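Local atomic coordinates of tungstate ABC transporter, periplasmic tungstate-binding protein (Geobacter sulfurreducens, PDB entry 3LR1), a protein that probably binds tungstate in the periplasm and hands it to an ABC transporter for uptake into the cell. Residues 49-57 / 209-220; 74-85 / 195-205. All blocks are in the same frame, centred on the assembly; numbering follows the deposited sequence.

Interaction 1 (49-57 / 209-220)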
# COMPACT_ATOMS: atom_id res chain seq x y z
N LEU A 49 -2.44 0.71 16.26
CA LEU A 49 -2.46 -0.61 16.85
C LEU A 49 -1.08 -1.00 17.37
O LEU A 49 -0.95 -1.52 18.47
CB LEU A 49 -3.00 -1.65 15.88
CG LEU A 49 -4.52 -1.63 15.62
CD1 LEU A 49 -4.79 -2.57 14.46
CD2 LEU A 49 -5.26 -1.99 16.93
N GLY A 50 -0.04 -0.66 16.64
CA GLY A 50 1.32 -0.91 17.06
C GLY A 50 1.71 0.01 18.24
O GLY A 50 2.34 -0.45 19.16
N GLU A 51 1.27 1.27 18.19
CA GLU A 51 1.47 2.28 19.30
C GLU A 51 0.84 1.81 20.58
O GLU A 51 1.31 2.16 21.63
CB GLU A 51 0.93 3.65 18.95
CG GLU A 51 1.78 4.43 17.93
CD GLU A 51 1.25 5.81 17.59
OE1 GLU A 51 0.20 6.22 18.16
OE2 GLU A 51 1.88 6.48 16.72
N ALA A 52 -0.22 1.03 20.49
CA ALA A 52 -0.92 0.47 21.66
C ALA A 52 -0.38 -0.90 22.10
O ALA A 52 -0.77 -1.42 23.13
CB ALA A 52 -2.47 0.39 21.35
N GLY A 53 0.50 -1.51 21.33
CA GLY A 53 1.02 -2.85 21.64
C GLY A 53 0.06 -3.98 21.31
O GLY A 53 0.21 -5.08 21.86
N ASP A 54 -0.96 -3.71 20.50
CA ASP A 54 -2.02 -4.70 20.20
C ASP A 54 -1.67 -5.56 19.00
O ASP A 54 -2.40 -6.49 18.68
CB ASP A 54 -3.41 -4.03 20.00
CG ASP A 54 -4.07 -3.64 21.32
OD1 ASP A 54 -4.36 -4.59 22.10
OD2 ASP A 54 -4.29 -2.44 21.62
N VAL A 55 -0.58 -5.20 18.29
CA VAL A 55 0.03 -6.09 17.32
C VAL A 55 1.52 -6.22 17.57
O VAL A 55 2.11 -5.44 18.34
CB VAL A 55 -0.20 -5.60 15.88
CG1 VAL A 55 -1.73 -5.67 15.54
CG2 VAL A 55 0.41 -4.16 15.63
N ASP A 56 2.15 -7.21 16.93
CA ASP A 56 3.60 -7.48 17.12
C ASP A 56 4.50 -6.93 15.97
O ASP A 56 5.69 -6.69 16.14
CB ASP A 56 3.77 -8.99 17.23
CG ASP A 56 2.83 -9.63 18.25
OD1 ASP A 56 3.01 -9.31 19.47
OD2 ASP A 56 1.96 -10.46 17.83
N VAL A 57 3.88 -6.77 14.79
CA VAL A 57 4.54 -6.30 13.59
C VAL A 57 3.64 -5.35 12.84
O VAL A 57 2.42 -5.53 12.83
CB VAL A 57 4.86 -7.51 12.69
CG1 VAL A 57 5.57 -7.07 11.41
CG2 VAL A 57 5.75 -8.43 13.36
N PHE A 209 6.53 -2.51 25.08
CA PHE A 209 5.45 -3.46 25.34
C PHE A 209 6.06 -4.82 25.56
O PHE A 209 6.28 -5.54 24.61
CB PHE A 209 4.41 -3.44 24.21
CG PHE A 209 3.69 -2.12 24.10
CD1 PHE A 209 2.74 -1.76 25.03
CD2 PHE A 209 3.95 -1.25 23.07
CE1 PHE A 209 2.08 -0.55 24.94
CE2 PHE A 209 3.25 -0.05 22.96
CZ PHE A 209 2.40 0.32 23.92
N PRO A 210 6.33 -5.19 26.84
CA PRO A 210 7.10 -6.44 26.99
C PRO A 210 6.39 -7.77 26.56
O PRO A 210 7.05 -8.80 26.42
CB PRO A 210 7.53 -6.43 28.47
CG PRO A 210 6.66 -5.43 29.14
CD PRO A 210 6.07 -4.50 28.11
N HIS A 211 5.07 -7.75 26.40
CA HIS A 211 4.33 -8.95 26.00
C HIS A 211 4.24 -9.15 24.49
O HIS A 211 3.72 -10.14 24.02
CB HIS A 211 2.96 -8.94 26.62
CG HIS A 211 3.00 -8.75 28.10
ND1 HIS A 211 2.25 -7.80 28.76
CD2 HIS A 211 3.81 -9.31 29.03
CE1 HIS A 211 2.54 -7.84 30.05
NE2 HIS A 211 3.51 -8.72 30.24
N VAL A 212 4.76 -8.21 23.71
CA VAL A 212 4.76 -8.40 22.28
C VAL A 212 5.66 -9.64 21.91
O VAL A 212 6.63 -10.00 22.66
CB VAL A 212 5.27 -7.11 21.73
CG1 VAL A 212 6.41 -7.26 20.89
CG2 VAL A 212 4.06 -6.15 21.36
N LYS A 213 5.33 -10.29 20.80
CA LYS A 213 6.02 -11.52 20.31
C LYS A 213 7.24 -11.07 19.45
O LYS A 213 7.23 -11.17 18.23
CB LYS A 213 5.05 -12.36 19.44
CG LYS A 213 3.76 -12.93 20.14
CD LYS A 213 3.93 -14.40 20.50
CE LYS A 213 2.77 -14.96 21.35
NZ LYS A 213 1.55 -14.19 21.22
N TYR A 214 8.25 -10.50 20.09
CA TYR A 214 9.33 -9.82 19.34
C TYR A 214 10.24 -10.79 18.60
O TYR A 214 10.67 -10.54 17.47
CB TYR A 214 10.15 -8.93 20.28
CG TYR A 214 11.38 -8.36 19.67
CD1 TYR A 214 11.35 -7.19 18.90
CD2 TYR A 214 12.62 -9.00 19.84
CE1 TYR A 214 12.53 -6.66 18.35
CE2 TYR A 214 13.79 -8.46 19.30
CZ TYR A 214 13.73 -7.29 18.57
OH TYR A 214 14.87 -6.78 18.00
N ASP A 215 10.56 -11.87 19.27
CA ASP A 215 11.48 -12.83 18.70
C ASP A 215 10.82 -13.43 17.44
O ASP A 215 11.46 -13.56 16.38
CB ASP A 215 11.92 -13.86 19.78
CG ASP A 215 12.73 -13.21 20.98
OD1 ASP A 215 13.65 -12.39 20.76
OD2 ASP A 215 12.49 -13.53 22.17
N LEU A 216 9.51 -13.71 17.53
CA LEU A 216 8.78 -14.22 16.39
C LEU A 216 8.62 -13.13 15.29
O LEU A 216 8.76 -13.40 14.08
CB LEU A 216 7.43 -14.70 16.84
CG LEU A 216 6.63 -15.78 16.13
CD1 LEU A 216 7.56 -16.98 15.62
CD2 LEU A 216 5.55 -16.36 17.07
N ALA A 217 8.38 -11.88 15.74
CA ALA A 217 8.37 -10.74 14.78
C ALA A 217 9.68 -10.65 14.00
O ALA A 217 9.68 -10.46 12.78
CB ALA A 217 8.03 -9.42 15.47
N MSE A 218 10.79 -10.79 14.72
CA MSE A 218 12.09 -10.68 14.09
C MSE A 218 12.32 -11.84 13.08
O MSE A 218 12.90 -11.63 11.99
CB MSE A 218 13.15 -10.56 15.15
CG MSE A 218 13.19 -9.17 15.84
SE MSE A 218 13.34 -7.64 14.62
CE MSE A 218 11.79 -7.90 13.44
N LYS A 219 11.79 -13.01 13.40
CA LYS A 219 11.86 -14.12 12.44
C LYS A 219 11.10 -13.84 11.20
O LYS A 219 11.57 -14.14 10.10
CB LYS A 219 11.46 -15.40 13.05
CG LYS A 219 12.53 -15.99 13.96
CD LYS A 219 11.92 -17.07 14.85
CE LYS A 219 12.97 -17.84 15.59
NZ LYS A 219 12.32 -18.58 16.73
N LEU A 220 9.92 -13.22 11.37
CA LEU A 220 9.11 -12.84 10.25
C LEU A 220 9.84 -11.84 9.36
O LEU A 220 9.87 -12.02 8.11
CB LEU A 220 7.74 -12.34 10.65
CG LEU A 220 6.85 -11.96 9.46
CD1 LEU A 220 6.45 -13.21 8.57
CD2 LEU A 220 5.57 -11.22 9.94
O HOH W 1 0.38 -12.01 19.10
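The Schellman motif that ends helix 43-51 packs on the turn 209-212, and the helix that follows, with K213 as N-cap, meets D56 and V57 on one lobe of a periplasmic binding protein fold. G53, with positive phi, lays its CA over the centre of the F209 ring, 3.7 Å from the centroid and 13° off the normal, a CH-pi contact. A CB on G53 would clash with F209 CD1, which agrees with a glycine at this position. E51 O approaches the same ring near its plane, 3.1 Å from F209 CZ. Further along, the backbone N of K213 donates to D56 OD1 at 2.8 Å; the N-H...O angle of 172° makes the bond nearly straight, although the donor stands 57° out of the carboxylate plane. The other oxygen, D56 OD2, accepts from K8 N of strand 6-12 and from a water at 2.6 Å. Thus the carboxylate joins the start of the helix to the neighbouring strand. The helix itself packs on the strand beginning at V57: L220 CD2 lies 4.4 Å from V57 CG1, while A217 CB presses unusually tightly on V57 CG2, at 3.3 Å.

Interaction 2 (74-85 / 195-205)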
# COMPACT_ATOMS: atom_id res chain seq x y z
N PHE A 74 8.41 3.19 18.97
CA PHE A 74 7.44 2.07 18.92
C PHE A 74 7.86 0.92 18.05
O PHE A 74 7.48 -0.18 18.30
CB PHE A 74 6.09 2.54 18.42
CG PHE A 74 5.44 3.50 19.36
CD1 PHE A 74 5.10 3.11 20.66
CD2 PHE A 74 5.12 4.76 18.95
CE1 PHE A 74 4.50 4.02 21.54
CE2 PHE A 74 4.55 5.70 19.86
CZ PHE A 74 4.23 5.32 21.12
N GLY A 75 8.57 1.25 16.99
CA GLY A 75 8.99 0.29 16.02
C GLY A 75 10.51 0.16 16.00
O GLY A 75 11.29 1.15 16.06
N VAL A 76 10.95 -1.06 15.82
CA VAL A 76 12.36 -1.32 15.79
C VAL A 76 12.72 -2.25 14.64
O VAL A 76 11.89 -3.05 14.15
CB VAL A 76 12.84 -1.86 17.15
CG1 VAL A 76 12.89 -0.71 18.23
CG2 VAL A 76 11.98 -3.02 17.57
N ASN A 77 13.95 -2.08 14.16
CA ASN A 77 14.52 -2.94 13.12
C ASN A 77 13.72 -2.95 11.80
O ASN A 77 13.50 -4.04 11.13
CB ASN A 77 14.74 -4.34 13.70
CG ASN A 77 15.85 -4.39 14.82
OD1 ASN A 77 15.71 -5.13 15.80
ND2 ASN A 77 16.87 -3.60 14.69
N ARG A 78 13.26 -1.76 11.43
CA ARG A 78 12.56 -1.52 10.17
C ARG A 78 13.38 -2.00 8.98
O ARG A 78 14.57 -1.68 8.86
CB ARG A 78 12.26 -0.04 9.92
CG ARG A 78 11.42 0.23 8.67
CD ARG A 78 11.48 1.68 8.14
NE ARG A 78 10.70 1.89 6.92
CZ ARG A 78 11.06 1.50 5.69
NH1 ARG A 78 12.20 0.85 5.45
NH2 ARG A 78 10.26 1.75 4.66
N LYS A 79 12.73 -2.75 8.11
CA LYS A 79 13.34 -3.15 6.85
C LYS A 79 12.46 -2.82 5.68
O LYS A 79 11.23 -2.97 5.73
CB LYS A 79 13.71 -4.64 6.88
CG LYS A 79 14.89 -5.00 7.77
CD LYS A 79 16.20 -5.05 6.98
CE LYS A 79 16.27 -6.23 5.92
NZ LYS A 79 17.12 -5.99 4.63
N ASP A 80 13.07 -2.37 4.59
CA ASP A 80 12.39 -2.16 3.35
C ASP A 80 12.03 -3.49 2.77
O ASP A 80 12.87 -4.43 2.73
CB ASP A 80 13.32 -1.50 2.27
CG ASP A 80 13.50 0.02 2.44
OD1 ASP A 80 12.70 0.68 3.12
OD2 ASP A 80 14.45 0.57 1.83
N VAL A 81 10.83 -3.54 2.23
CA VAL A 81 10.31 -4.65 1.50
C VAL A 81 9.88 -4.08 0.16
O VAL A 81 8.85 -3.38 0.03
CB VAL A 81 9.12 -5.29 2.21
CG1 VAL A 81 8.51 -6.37 1.31
CG2 VAL A 81 9.53 -5.82 3.54
N MSE A 82 10.71 -4.34 -0.85
CA MSE A 82 10.51 -3.74 -2.15
C MSE A 82 9.44 -4.53 -2.79
O MSE A 82 9.61 -5.71 -3.10
CB MSE A 82 11.80 -3.77 -2.98
CG MSE A 82 12.93 -2.86 -2.34
SE MSE A 82 12.49 -0.91 -2.37
CE MSE A 82 12.73 -0.83 -0.55
N TYR A 83 8.31 -3.87 -3.03
CA TYR A 83 7.20 -4.57 -3.65
C TYR A 83 6.27 -3.58 -4.27
O TYR A 83 6.11 -2.47 -3.76
CB TYR A 83 6.43 -5.40 -2.61
CG TYR A 83 5.10 -5.87 -3.09
CD1 TYR A 83 5.00 -6.67 -4.19
CD2 TYR A 83 3.94 -5.51 -2.42
CE1 TYR A 83 3.75 -7.11 -4.68
CE2 TYR A 83 2.67 -5.95 -2.87
CZ TYR A 83 2.60 -6.74 -4.02
OH TYR A 83 1.40 -7.19 -4.56
N ASN A 84 5.63 -3.98 -5.36
CA ASN A 84 4.55 -3.26 -5.95
C ASN A 84 4.98 -2.00 -6.70
O ASN A 84 6.18 -1.52 -6.56
CB ASN A 84 3.56 -2.89 -4.84
CG ASN A 84 2.09 -2.97 -5.29
OD1 ASN A 84 1.76 -2.99 -6.48
ND2 ASN A 84 1.21 -2.92 -4.31
N ASP A 85 4.05 -1.45 -7.48
CA ASP A 85 4.35 -0.21 -8.18
C ASP A 85 3.08 0.59 -8.50
O ASP A 85 1.99 0.07 -8.37
CB ASP A 85 5.15 -0.47 -9.44
CG ASP A 85 4.40 -1.26 -10.47
OD1 ASP A 85 4.29 -0.82 -11.62
OD2 ASP A 85 3.89 -2.32 -10.15
N LEU A 195 9.84 0.26 -11.20
CA LEU A 195 10.63 0.23 -9.96
C LEU A 195 9.67 -0.27 -8.89
O LEU A 195 8.51 -0.51 -9.24
CB LEU A 195 11.25 1.63 -9.65
CG LEU A 195 10.42 2.95 -9.68
CD1 LEU A 195 10.08 3.54 -8.25
CD2 LEU A 195 11.13 4.03 -10.54
N PHE A 196 10.11 -0.49 -7.63
CA PHE A 196 9.17 -0.88 -6.52
C PHE A 196 9.13 0.04 -5.25
O PHE A 196 9.96 0.93 -5.02
CB PHE A 196 9.27 -2.41 -6.17
CG PHE A 196 9.20 -3.31 -7.40
CD1 PHE A 196 10.31 -4.01 -7.85
CD2 PHE A 196 8.03 -3.37 -8.17
CE1 PHE A 196 10.24 -4.78 -9.03
CE2 PHE A 196 7.93 -4.11 -9.32
CZ PHE A 196 9.03 -4.82 -9.77
N ASN A 197 8.07 -0.15 -4.48
CA ASN A 197 7.72 0.75 -3.40
C ASN A 197 8.31 0.19 -2.16
O ASN A 197 8.29 -1.04 -1.94
CB ASN A 197 6.19 0.91 -3.25
CG ASN A 197 5.56 1.61 -4.50
OD1 ASN A 197 6.27 2.29 -5.27
ND2 ASN A 197 4.24 1.38 -4.74
N PRO A 198 8.82 1.08 -1.34
CA PRO A 198 9.47 0.63 -0.17
C PRO A 198 8.51 0.40 0.93
O PRO A 198 8.32 1.32 1.79
CB PRO A 198 10.36 1.83 0.20
CG PRO A 198 9.46 3.05 -0.23
CD PRO A 198 8.99 2.53 -1.58
N TYR A 199 7.87 -0.76 0.97
CA TYR A 199 7.06 -1.01 2.12
C TYR A 199 8.02 -1.05 3.23
O TYR A 199 9.16 -1.44 3.01
CB TYR A 199 6.29 -2.33 2.07
CG TYR A 199 5.11 -2.25 1.17
CD1 TYR A 199 3.80 -2.27 1.66
CD2 TYR A 199 5.29 -2.13 -0.19
CE1 TYR A 199 2.72 -2.17 0.80
CE2 TYR A 199 4.23 -2.04 -1.04
CZ TYR A 199 2.94 -2.07 -0.54
OH TYR A 199 1.90 -1.98 -1.39
N GLY A 200 7.58 -0.68 4.42
CA GLY A 200 8.32 -0.96 5.64
C GLY A 200 7.67 -2.02 6.53
O GLY A 200 6.46 -2.03 6.73
N ILE A 201 8.48 -2.94 7.02
CA ILE A 201 8.08 -3.97 7.96
C ILE A 201 8.90 -3.71 9.23
O ILE A 201 10.10 -3.48 9.15
CB ILE A 201 8.22 -5.42 7.38
CG1 ILE A 201 7.45 -6.38 8.29
CG2 ILE A 201 9.70 -5.85 7.16
CD1 ILE A 201 7.21 -7.80 7.68
N MSE A 202 8.22 -3.68 10.39
CA MSE A 202 8.83 -3.21 11.66
C MSE A 202 8.27 -4.04 12.78
O MSE A 202 7.10 -4.43 12.74
CB MSE A 202 8.49 -1.74 11.94
CG MSE A 202 8.83 -0.80 10.88
SE MSE A 202 8.03 0.93 11.18
CE MSE A 202 6.14 0.78 10.80
N ALA A 203 9.10 -4.33 13.77
CA ALA A 203 8.72 -5.02 14.98
C ALA A 203 8.33 -3.97 16.02
O ALA A 203 9.01 -2.91 16.15
CB ALA A 203 9.86 -5.92 15.47
N VAL A 204 7.24 -4.26 16.75
CA VAL A 204 6.77 -3.45 17.86
C VAL A 204 7.77 -3.66 19.00
O VAL A 204 8.19 -4.81 19.30
CB VAL A 204 5.36 -3.83 18.29
CG1 VAL A 204 4.95 -3.07 19.55
CG2 VAL A 204 4.38 -3.50 17.14
N ASN A 205 8.20 -2.56 19.60
CA ASN A 205 9.33 -2.57 20.55
C ASN A 205 8.97 -3.20 21.90
O ASN A 205 8.16 -2.66 22.63
CB ASN A 205 9.80 -1.14 20.74
CG ASN A 205 11.04 -1.03 21.54
OD1 ASN A 205 11.54 -2.03 22.04
ND2 ASN A 205 11.52 0.18 21.71
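Strands 78-83 and 197-204 pair antiparallel, their axes 4.4 Å apart at closest approach, and a beta bulge between V76 and K79 shifts the register by one. Backbone bonds continue on both sides of the bulge, from V76 N to A203 O at 2.7 Å and from K79 N to I201 O at 2.9 Å. Beside the bulge, the aliphatic part of R78 crosses M202, CG to CG at 3.6 Å. R78 CG is anti to the backbone N (chi1 -175°), and the chain stays extended to NE, which carries the guanidinium along the strand until one face lies over G200 CA. The salt bridge modelled between R78 and D80 is implausibly short and its geometry doubtful; E66 and R63 of helix 63-71 also pair with R78 and D80 respectively. On the sheet face that carries V81, Y199 and I201, V81 CG2 meets I201 CG2 at 3.6 Å. Y199 directs its ring edge at Y83 O, which is 3.3 Å from CE2, while the Y83 and Y199 rings meet obliquely, their planes 40° apart. N84 ND2 donates to Y199 OH at 3.1 Å, with the amide and ring planes only 7° apart; D171 accepts from the same nitrogen and G173 N donates to N84 OD1. A leucine in place of Y199 would probably leave N84 ND2 without its hydroxyl partner and open a gap beside Y83. The Y199 side chain, which also meets the rings of F59 and H61, is about 6 Å from a bound tungsten ion, consistent with a tyrosine that N84 helps hold beside a ligand site.

Overall arrangement
Strand 197-204 connects the two contacts, whose centres are 15 Å apart on the same side of the chain's centre. Along the sequence the order is 49-57, 74-85, 195-205, 209-220, so interaction 1 encloses interaction 2. Strand 197-204 lies in the mixed sheet between strand 57-60 and the strands of 74-85, then leads through a short loop into helix 214-224. V204 N lies 2.9 Å from D56 O, probably a hydrogen bond, and Y214 OH and N77 OD1 are hydrogen-bonded at 2.9 Å. Interaction 1 sets the end of helix 43-51 and V57 against turn 209-212 and helix 214-224; interaction 2 lies within the sheet, the side chain of Y199 about 6 Å from a bound tungsten ion.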